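Local coordinates for UPF0345 protein ACIAD0356 (Acinetobacter sp. ADP1, PDB 3HQX) that probably catalyses the reversible phosphorolysis of purine and pyrimidine nucleosides, releasing the free base and ribose 1-phosphate, at residues 54-68 against 81-95. Sequence-based numbering, arbitrary orientation.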
ATOM      1  N   GLU A  54      -5.949   2.227 -17.674  1.00 10.36           N
ATOM      2  CA  GLU A  54      -5.583   2.155 -19.094  1.00 11.04           C
ATOM      3  C   GLU A  54      -4.195   1.556 -19.280  1.00 10.91           C
ATOM      4  O   GLU A  54      -3.241   1.852 -18.505  1.00 12.61           O
ATOM      5  CB  GLU A  54      -5.719   3.547 -19.769  1.00 10.85           C
ATOM      6  CG  GLU A  54      -7.138   4.087 -19.628  1.00 13.40           C
ATOM      7  CD  GLU A  54      -7.387   5.395 -20.357  1.00 17.31           C
ATOM      8  OE1 GLU A  54      -6.514   5.777 -21.145  1.00 19.48           O
ATOM      9  OE2 GLU A  54      -8.459   6.033 -20.112  1.00 17.31           O
ATOM     10  N   THR A  55      -4.053   0.670 -20.256  1.00 12.33           N
ATOM     11  CA  THR A  55      -2.787  -0.024 -20.433  1.00 14.11           C
ATOM     12  C   THR A  55      -2.049   0.454 -21.663  1.00 14.78           C
ATOM     13  O   THR A  55      -2.676   0.757 -22.656  1.00 15.87           O
ATOM     14  CB  THR A  55      -3.041  -1.532 -20.599  1.00 14.68           C
ATOM     15  OG1 THR A  55      -3.926  -1.748 -21.721  1.00 14.93           O
ATOM     16  CG2 THR A  55      -3.652  -2.072 -19.350  1.00 17.21           C
ATOM     17  N   HIS A  56      -0.721   0.550 -21.571  1.00 15.34           N
ATOM     18  CA  HIS A  56       0.137   0.672 -22.743  1.00 15.67           C
ATOM     19  C   HIS A  56       0.606  -0.746 -23.074  1.00 15.95           C
ATOM     20  O   HIS A  56       0.099  -1.349 -24.003  1.00 17.80           O
ATOM     21  CB  HIS A  56       1.249   1.656 -22.459  1.00 16.10           C
ATOM     22  CG  HIS A  56       0.760   3.060 -22.310  1.00 13.88           C
ATOM     23  ND1 HIS A  56       1.609   4.126 -22.113  1.00 11.39           N
ATOM     24  CD2 HIS A  56      -0.490   3.581 -22.384  1.00 13.01           C
ATOM     25  CE1 HIS A  56       0.901   5.243 -22.049  1.00 11.48           C
ATOM     26  NE2 HIS A  56      -0.380   4.933 -22.178  1.00 12.67           N
ATOM     27  N   VAL A  57       1.479  -1.330 -22.267  1.00 15.71           N
ATOM     28  CA  VAL A  57       1.879  -2.715 -22.496  1.00 14.98           C
ATOM     29  C   VAL A  57       0.814  -3.653 -21.891  1.00 13.49           C
ATOM     30  O   VAL A  57       0.053  -3.257 -21.044  1.00 12.53           O
ATOM     31  CB  VAL A  57       3.291  -3.034 -21.905  1.00 16.59           C
ATOM     32  CG1 VAL A  57       4.356  -2.084 -22.511  1.00 18.01           C
ATOM     33  CG2 VAL A  57       3.299  -2.960 -20.383  1.00 16.21           C
ATOM     34  N   PRO A  58       0.712  -4.874 -22.392  1.00 12.84           N
ATOM     35  CA  PRO A  58      -0.250  -5.817 -21.799  1.00 13.11           C
ATOM     36  C   PRO A  58       0.042  -6.077 -20.326  1.00 12.16           C
ATOM     37  O   PRO A  58       1.194  -5.990 -19.918  1.00 13.00           O
ATOM     38  CB  PRO A  58       0.015  -7.078 -22.573  1.00 13.35           C
ATOM     39  CG  PRO A  58       0.526  -6.631 -23.851  1.00 13.75           C
ATOM     40  CD  PRO A  58       1.354  -5.432 -23.592  1.00 13.20           C
ATOM     41  N   GLU A  59      -0.979  -6.509 -19.569  1.00 11.50           N
ATOM     42  CA  GLU A  59      -0.872  -6.675 -18.151  1.00 11.28           C
ATOM     43  C   GLU A  59      -1.608  -7.948 -17.735  1.00 10.15           C
ATOM     44  O   GLU A  59      -2.610  -8.278 -18.325  1.00  9.64           O
ATOM     45  CB  GLU A  59      -1.518  -5.465 -17.422  1.00 11.46           C
ATOM     46  CG  GLU A  59      -0.693  -4.227 -17.457  1.00 15.75           C
ATOM     47  CD  GLU A  59      -1.376  -3.042 -16.771  1.00 14.65           C
ATOM     48  OE1 GLU A  59      -2.492  -3.211 -16.217  1.00 16.93           O
ATOM     49  OE2 GLU A  59      -0.826  -1.939 -16.854  1.00 18.30           O
ATOM     50  N   ARG A  60      -1.109  -8.644 -16.715  1.00  9.40           N
ATOM     51  CA  ARG A  60      -1.929  -9.629 -16.011  1.00  8.49           C
ATOM     52  C   ARG A  60      -2.191  -9.148 -14.584  1.00  7.46           C
ATOM     53  O   ARG A  60      -1.266  -8.838 -13.865  1.00  7.49           O
ATOM     54  CB  ARG A  60      -1.288 -11.021 -15.984  1.00  7.07           C
ATOM     55  CG  ARG A  60      -2.049 -12.028 -15.204  1.00  7.99           C
ATOM     56  CD  ARG A  60      -1.466 -13.436 -15.326  1.00  9.19           C
ATOM     57  NE  ARG A  60      -0.119 -13.613 -14.736  1.00  7.88           N
ATOM     58  CZ  ARG A  60       0.150 -14.115 -13.527  1.00  8.11           C
ATOM     59  NH1 ARG A  60      -0.808 -14.408 -12.662  1.00  9.93           N
ATOM     60  NH2 ARG A  60       1.430 -14.303 -13.146  1.00  7.85           N
HETATM   61  N   MSE A  61      -3.465  -9.071 -14.222  1.00  7.99           N
HETATM   62  CA  MSE A  61      -3.887  -8.709 -12.876  1.00  7.47           C
HETATM   63  C   MSE A  61      -4.198  -9.986 -12.112  1.00  7.44           C
HETATM   64  O   MSE A  61      -5.040 -10.789 -12.533  1.00  7.20           O
HETATM   65  CB  MSE A  61      -5.141  -7.853 -12.941  1.00  7.82           C
HETATM   66  CG  MSE A  61      -4.875  -6.423 -13.333  1.00  8.40           C
HETATM   67 SE   MSE A  61      -4.100  -5.369 -11.918  0.70 12.93          SE
HETATM   68  CE  MSE A  61      -5.758  -5.246 -10.820  1.00 13.39           C
ATOM     69  N   GLU A  62      -3.456 -10.218 -11.039  1.00  6.01           N
ATOM     70  CA  GLU A  62      -3.614 -11.395 -10.209  1.00  5.42           C
ATOM     71  C   GLU A  62      -4.253 -10.945  -8.910  1.00  6.42           C
ATOM     72  O   GLU A  62      -3.719 -10.055  -8.242  1.00  6.75           O
ATOM     73  CB  GLU A  62      -2.226 -12.013  -9.923  1.00  5.38           C
ATOM     74  CG  GLU A  62      -2.272 -13.200  -8.950  1.00  4.83           C
ATOM     75  CD  GLU A  62      -0.924 -13.735  -8.558  1.00  8.89           C
ATOM     76  OE1 GLU A  62       0.126 -13.205  -9.005  1.00  6.80           O
ATOM     77  OE2 GLU A  62      -0.916 -14.724  -7.782  1.00 10.08           O
ATOM     78  N   ILE A  63      -5.349 -11.599  -8.526  1.00  5.51           N
ATOM     79  CA  ILE A  63      -5.986 -11.268  -7.269  1.00  4.89           C
ATOM     80  C   ILE A  63      -5.311 -12.087  -6.181  1.00  4.82           C
ATOM     81  O   ILE A  63      -5.303 -13.315  -6.215  1.00  5.01           O
ATOM     82  CB  ILE A  63      -7.507 -11.524  -7.297  1.00  5.03           C
ATOM     83  CG1 ILE A  63      -8.227 -10.745  -8.448  1.00  4.43           C
ATOM     84  CG2 ILE A  63      -8.142 -11.118  -5.961  1.00  4.73           C
ATOM     85  CD1 ILE A  63      -7.789  -9.272  -8.604  1.00  7.67           C
ATOM     86  N   ILE A  64      -4.824 -11.383  -5.186  1.00  3.54           N
ATOM     87  CA  ILE A  64      -4.156 -11.945  -4.013  1.00  5.58           C
ATOM     88  C   ILE A  64      -5.174 -12.184  -2.844  1.00  6.03           C
ATOM     89  O   ILE A  64      -5.064 -13.191  -2.131  1.00  6.64           O
ATOM     90  CB  ILE A  64      -2.962 -11.029  -3.538  1.00  6.36           C
ATOM     91  CG1 ILE A  64      -1.848 -10.926  -4.583  1.00  8.24           C
ATOM     92  CG2 ILE A  64      -2.427 -11.508  -2.164  1.00  7.34           C
ATOM     93  CD1 ILE A  64      -1.326 -12.227  -5.134  1.00 11.09           C
ATOM     94  N   SER A  65      -6.106 -11.229  -2.663  1.00  4.96           N
ATOM     95  CA  SER A  65      -7.141 -11.287  -1.657  1.00  5.37           C
ATOM     96  C   SER A  65      -8.368 -10.526  -2.098  1.00  6.15           C
ATOM     97  O   SER A  65      -8.246  -9.423  -2.643  1.00  5.78           O
ATOM     98  CB  SER A  65      -6.618 -10.721  -0.365  1.00  6.23           C
ATOM     99  OG  SER A  65      -7.595 -10.821   0.695  1.00  8.79           O
ATOM    100  N   GLY A  66      -9.547 -11.102  -1.863  1.00  4.81           N
ATOM    101  CA  GLY A  66     -10.781 -10.398  -2.171  1.00  4.75           C
ATOM    102  C   GLY A  66     -11.472 -10.907  -3.399  1.00  5.52           C
ATOM    103  O   GLY A  66     -11.207 -12.018  -3.918  1.00  6.17           O
ATOM    104  N   GLU A  67     -12.395 -10.081  -3.831  1.00  6.86           N
ATOM    105  CA  GLU A  67     -13.360 -10.399  -4.885  1.00  6.26           C
ATOM    106  C   GLU A  67     -13.584  -9.124  -5.658  1.00  6.63           C
ATOM    107  O   GLU A  67     -13.790  -8.058  -5.042  1.00  7.34           O
ATOM    108  CB  GLU A  67     -14.699 -10.822  -4.271  1.00  7.15           C
ATOM    109  CG  GLU A  67     -15.839 -11.001  -5.286  1.00  8.30           C
ATOM    110  CD  GLU A  67     -17.062 -11.516  -4.655  1.00 11.46           C
ATOM    111  OE1 GLU A  67     -16.994 -12.507  -3.911  1.00 12.49           O
ATOM    112  OE2 GLU A  67     -18.126 -10.892  -4.868  1.00 12.97           O
ATOM    113  N   CYS A  68     -13.560  -9.208  -6.990  1.00  5.07           N
ATOM    114  CA  CYS A  68     -13.859  -8.006  -7.809  1.00  5.94           C
ATOM    115  C   CYS A  68     -14.679  -8.380  -9.017  1.00  7.04           C
ATOM    116  O   CYS A  68     -14.737  -9.524  -9.416  1.00  6.03           O
ATOM    117  CB  CYS A  68     -12.572  -7.260  -8.258  1.00  5.68           C
ATOM    118  SG  CYS A  68     -11.458  -8.240  -9.233  1.00  7.69           S
ATOM    119  N   PHE A  81     -13.815 -12.179 -10.376  1.00  9.37           N
ATOM    120  CA  PHE A  81     -12.546 -12.781 -10.003  1.00  9.11           C
ATOM    121  C   PHE A  81     -12.398 -12.789  -8.515  1.00  9.55           C
ATOM    122  O   PHE A  81     -12.723 -11.786  -7.847  1.00 10.03           O
ATOM    123  CB  PHE A  81     -11.402 -11.982 -10.639  1.00  9.49           C
ATOM    124  CG  PHE A  81     -11.486 -11.942 -12.118  1.00  8.86           C
ATOM    125  CD1 PHE A  81     -11.080 -13.018 -12.885  1.00  9.75           C
ATOM    126  CD2 PHE A  81     -12.101 -10.888 -12.758  1.00 10.72           C
ATOM    127  CE1 PHE A  81     -11.234 -13.002 -14.268  1.00 10.08           C
ATOM    128  CE2 PHE A  81     -12.246 -10.887 -14.134  1.00 10.86           C
ATOM    129  CZ  PHE A  81     -11.821 -11.933 -14.878  1.00  9.90           C
ATOM    130  N   ARG A  82     -11.854 -13.888  -7.996  1.00  9.09           N
ATOM    131  CA  ARG A  82     -11.560 -14.025  -6.569  1.00  8.03           C
ATOM    132  C   ARG A  82     -10.108 -14.404  -6.379  1.00  6.86           C
ATOM    133  O   ARG A  82      -9.358 -14.692  -7.340  1.00  7.87           O
ATOM    134  CB  ARG A  82     -12.490 -15.042  -5.890  1.00  8.35           C
ATOM    135  CG  ARG A  82     -13.930 -14.612  -5.810  1.00 11.00           C
ATOM    136  CD  ARG A  82     -14.887 -15.626  -5.138  1.00 10.06           C
ATOM    137  NE  ARG A  82     -16.196 -15.014  -4.946  1.00  8.87           N
ATOM    138  CZ  ARG A  82     -17.370 -15.495  -5.365  1.00 10.32           C
ATOM    139  NH1 ARG A  82     -17.439 -16.645  -6.032  1.00  7.77           N
ATOM    140  NH2 ARG A  82     -18.480 -14.811  -5.086  1.00 13.15           N
ATOM    141  N   ALA A  83      -9.684 -14.401  -5.119  1.00  6.45           N
ATOM    142  CA  ALA A  83      -8.301 -14.700  -4.809  1.00  6.43           C
ATOM    143  C   ALA A  83      -7.807 -15.986  -5.457  1.00  6.45           C
ATOM    144  O   ALA A  83      -8.484 -17.056  -5.437  1.00  6.94           O
ATOM    145  CB  ALA A  83      -8.074 -14.744  -3.265  1.00  6.12           C
ATOM    146  N   GLY A  84      -6.644 -15.852  -6.100  1.00  7.00           N
ATOM    147  CA  GLY A  84      -6.012 -16.934  -6.799  1.00  7.75           C
ATOM    148  C   GLY A  84      -6.222 -16.894  -8.305  1.00  9.83           C
ATOM    149  O   GLY A  84      -5.532 -17.586  -9.051  1.00 12.41           O
ATOM    150  N   GLN A  85      -7.168 -16.103  -8.743  1.00  8.19           N
ATOM    151  CA  GLN A  85      -7.471 -15.965 -10.156  1.00  8.92           C
ATOM    152  C   GLN A  85      -6.799 -14.739 -10.733  1.00  9.11           C
ATOM    153  O   GLN A  85      -6.530 -13.774 -10.016  1.00  9.72           O
ATOM    154  CB  GLN A  85      -8.974 -15.875 -10.298  1.00  9.45           C
ATOM    155  CG  GLN A  85      -9.664 -17.138  -9.856  1.00  7.85           C
ATOM    156  CD  GLN A  85     -11.168 -17.121 -10.032  1.00  9.77           C
ATOM    157  OE1 GLN A  85     -11.830 -16.118  -9.741  1.00  9.17           O
ATOM    158  NE2 GLN A  85     -11.738 -18.296 -10.404  1.00 10.45           N
ATOM    159  N   SER A  86      -6.569 -14.779 -12.040  1.00  8.08           N
ATOM    160  CA  SER A  86      -6.005 -13.686 -12.804  1.00  7.22           C
ATOM    161  C   SER A  86      -6.866 -13.319 -13.984  1.00  8.16           C
ATOM    162  O   SER A  86      -7.730 -14.118 -14.453  1.00  8.50           O
ATOM    163  CB  SER A  86      -4.602 -14.033 -13.319  1.00  8.67           C
ATOM    164  OG  SER A  86      -3.693 -14.246 -12.252  1.00  9.12           O
ATOM    165  N   PHE A  87      -6.655 -12.086 -14.479  1.00  8.37           N
ATOM    166  CA  PHE A  87      -7.187 -11.707 -15.779  1.00  8.89           C
ATOM    167  C   PHE A  87      -6.129 -10.982 -16.603  1.00  9.45           C
ATOM    168  O   PHE A  87      -5.207 -10.392 -16.073  1.00  9.47           O
ATOM    169  CB  PHE A  87      -8.506 -10.924 -15.695  1.00  9.75           C
ATOM    170  CG  PHE A  87      -8.430  -9.615 -14.975  1.00  8.03           C
ATOM    171  CD1 PHE A  87      -8.085  -8.452 -15.671  1.00  6.95           C
ATOM    172  CD2 PHE A  87      -8.697  -9.519 -13.617  1.00  8.52           C
ATOM    173  CE1 PHE A  87      -8.058  -7.207 -15.002  1.00  9.82           C
ATOM    174  CE2 PHE A  87      -8.642  -8.345 -12.965  1.00  7.38           C
ATOM    175  CZ  PHE A  87      -8.323  -7.172 -13.651  1.00  7.46           C
ATOM    176  N   TYR A  88      -6.275 -11.102 -17.918  1.00  9.11           N
ATOM    177  CA  TYR A  88      -5.335 -10.505 -18.865  1.00 10.27           C
ATOM    178  C   TYR A  88      -5.948  -9.274 -19.507  1.00 10.42           C
ATOM    179  O   TYR A  88      -7.089  -9.325 -19.949  1.00 10.68           O
ATOM    180  CB  TYR A  88      -4.991 -11.532 -19.947  1.00 10.44           C
ATOM    181  CG  TYR A  88      -4.075 -11.025 -21.020  1.00 11.40           C
ATOM    182  CD1 TYR A  88      -2.709 -10.955 -20.813  1.00 10.49           C
ATOM    183  CD2 TYR A  88      -4.589 -10.619 -22.250  1.00 12.66           C
ATOM    184  CE1 TYR A  88      -1.856 -10.472 -21.806  1.00 12.43           C
ATOM    185  CE2 TYR A  88      -3.747 -10.143 -23.260  1.00 10.50           C
ATOM    186  CZ  TYR A  88      -2.391 -10.073 -23.028  1.00 12.37           C
ATOM    187  OH  TYR A  88      -1.549  -9.623 -24.053  1.00 13.74           O
ATOM    188  N   VAL A  89      -5.147  -8.208 -19.621  1.00 11.68           N
ATOM    189  CA  VAL A  89      -5.575  -6.990 -20.294  1.00 11.64           C
ATOM    190  C   VAL A  89      -4.617  -6.754 -21.436  1.00 11.66           C
ATOM    191  O   VAL A  89      -3.421  -6.633 -21.233  1.00 11.62           O
ATOM    192  CB  VAL A  89      -5.591  -5.795 -19.324  1.00 11.51           C
ATOM    193  CG1 VAL A  89      -6.253  -4.541 -19.974  1.00 11.04           C
ATOM    194  CG2 VAL A  89      -6.291  -6.206 -17.970  1.00 11.37           C
ATOM    195  N   PRO A  90      -5.148  -6.707 -22.669  1.00 12.44           N
ATOM    196  CA  PRO A  90      -4.278  -6.379 -23.781  1.00 13.18           C
ATOM    197  C   PRO A  90      -3.600  -5.021 -23.656  1.00 12.44           C
ATOM    198  O   PRO A  90      -4.060  -4.153 -22.917  1.00 11.76           O
ATOM    199  CB  PRO A  90      -5.211  -6.399 -25.001  1.00 12.99           C
ATOM    200  CG  PRO A  90      -6.604  -6.625 -24.491  1.00 14.22           C
ATOM    201  CD  PRO A  90      -6.572  -6.752 -23.020  1.00 12.32           C
ATOM    202  N   GLY A  91      -2.513  -4.862 -24.398  1.00 12.96           N
ATOM    203  CA  GLY A  91      -1.847  -3.560 -24.508  1.00 12.72           C
ATOM    204  C   GLY A  91      -2.768  -2.577 -25.205  1.00 13.41           C
ATOM    205  O   GLY A  91      -3.692  -2.962 -25.921  1.00 13.10           O
ATOM    206  N   ASN A  92      -2.530  -1.294 -24.980  1.00 13.48           N
ATOM    207  CA  ASN A  92      -3.341  -0.229 -25.571  1.00 15.53           C
ATOM    208  C   ASN A  92      -4.829  -0.390 -25.338  1.00 14.92           C
ATOM    209  O   ASN A  92      -5.624  -0.157 -26.210  1.00 15.85           O
ATOM    210  CB  ASN A  92      -3.055  -0.099 -27.059  1.00 16.08           C
ATOM    211  CG  ASN A  92      -1.615   0.207 -27.348  1.00 19.12           C
ATOM    212  OD1 ASN A  92      -0.944   0.927 -26.593  1.00 21.11           O
ATOM    213  ND2 ASN A  92      -1.128  -0.316 -28.471  1.00 24.87           N
ATOM    214  N   SER A  93      -5.204  -0.804 -24.143  1.00 14.19           N
ATOM    215  CA  SER A  93      -6.590  -1.061 -23.843  1.00 14.39           C
ATOM    216  C   SER A  93      -6.886  -0.505 -22.449  1.00 14.13           C
ATOM    217  O   SER A  93      -6.214   0.455 -22.011  1.00 13.78           O
ATOM    218  CB  SER A  93      -6.846  -2.574 -23.943  1.00 14.45           C
ATOM    219  OG  SER A  93      -8.224  -2.884 -23.888  1.00 16.07           O
ATOM    220  N   LEU A  94      -7.897  -1.073 -21.798  1.00 12.92           N
ATOM    221  CA  LEU A  94      -8.371  -0.621 -20.494  1.00 13.03           C
ATOM    222  C   LEU A  94      -9.203  -1.689 -19.797  1.00 12.57           C
ATOM    223  O   LEU A  94      -9.645  -2.680 -20.405  1.00 11.07           O
ATOM    224  CB  LEU A  94      -9.228   0.651 -20.605  1.00 13.71           C
ATOM    225  CG  LEU A  94     -10.613   0.649 -21.267  1.00 13.86           C
ATOM    226  CD1 LEU A  94     -11.613   0.018 -20.448  1.00 17.19           C
ATOM    227  CD2 LEU A  94     -11.078   2.082 -21.524  1.00 14.40           C
ATOM    228  N   PHE A  95      -9.414  -1.462 -18.513  1.00 12.11           N
ATOM    229  CA  PHE A  95     -10.336  -2.255 -17.723  1.00 11.30           C
ATOM    230  C   PHE A  95     -10.983  -1.383 -16.665  1.00  9.57           C
ATOM    231  O   PHE A  95     -10.408  -0.376 -16.281  1.00 10.94           O
ATOM    232  CB  PHE A  95      -9.656  -3.525 -17.154  1.00 11.33           C
ATOM    233  CG  PHE A  95      -8.619  -3.290 -16.082  1.00 10.57           C
ATOM    234  CD1 PHE A  95      -8.981  -3.354 -14.762  1.00  8.99           C
ATOM    235  CD2 PHE A  95      -7.311  -3.062 -16.379  1.00 11.30           C
ATOM    236  CE1 PHE A  95      -8.065  -3.235 -13.757  1.00 10.19           C
ATOM    237  CE2 PHE A  95      -6.374  -2.945 -15.353  1.00 10.49           C
ATOM    238  CZ  PHE A  95      -6.773  -3.012 -14.051  1.00  9.74           C
TER
HETATM  239  O   HOH W   1      -4.581   2.626 -23.439  1.00 22.75           O
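Thr-55 reaches from one strand connection into the other and pins it with a single hydroxyl. Its OG1 donates to Pro-90 O at 2.7 Å, in the carbonyl plane, while accepting from Ser-93 N at 2.9 Å. A chi1 of 57°, which sets OG1 between the backbone N and the carbonyl carbon, makes both bonds possible and leaves CG2 to pack on Val-89 CG1. A water bridges Thr-55 O and Ser-93 O, and Asn-92 N bonds to His-56 O. Gly-91 packs closely here, its CA 3.0 Å from His-56 O.

Beyond these loops, 59-63 and 86-89 run antiparallel, Glu-59 with Val-89 and Met-61 with Phe-87 forming the hydrogen-bonded pairs. Both segments then leave this sheet and pair again as Cys-68 with Phe-81, in the second sheet of the cupin beta-barrel, after a one-residue register shift; the type II turn 82-85 carries 81-95 across, with Gly-84 N bonded to Ile-63 O.

Inside the barrel, Met-61, a selenomethionine, lays CB over one face of the Phe-87 ring, 3.5 Å from its centroid. Bends at chi2 and chi3 carry SE near the Phe-95 ring, where it makes an oblique Met-aromatic contact, and Val-70 packs against both phenylalanines. On the outer side, Arg-60 NH1 donates to Ser-86 OG at 2.9 Å, with OG in the guanidinium plane. At the far end Arg-82 grips Glu-67 OE1 side-on, through NE (2.8 Å) and NH2 (3.0 Å), both from the same face of the carboxylate, whose plane lies 68° from the guanidinium; Glu-67 OE2 turns to Arg-69.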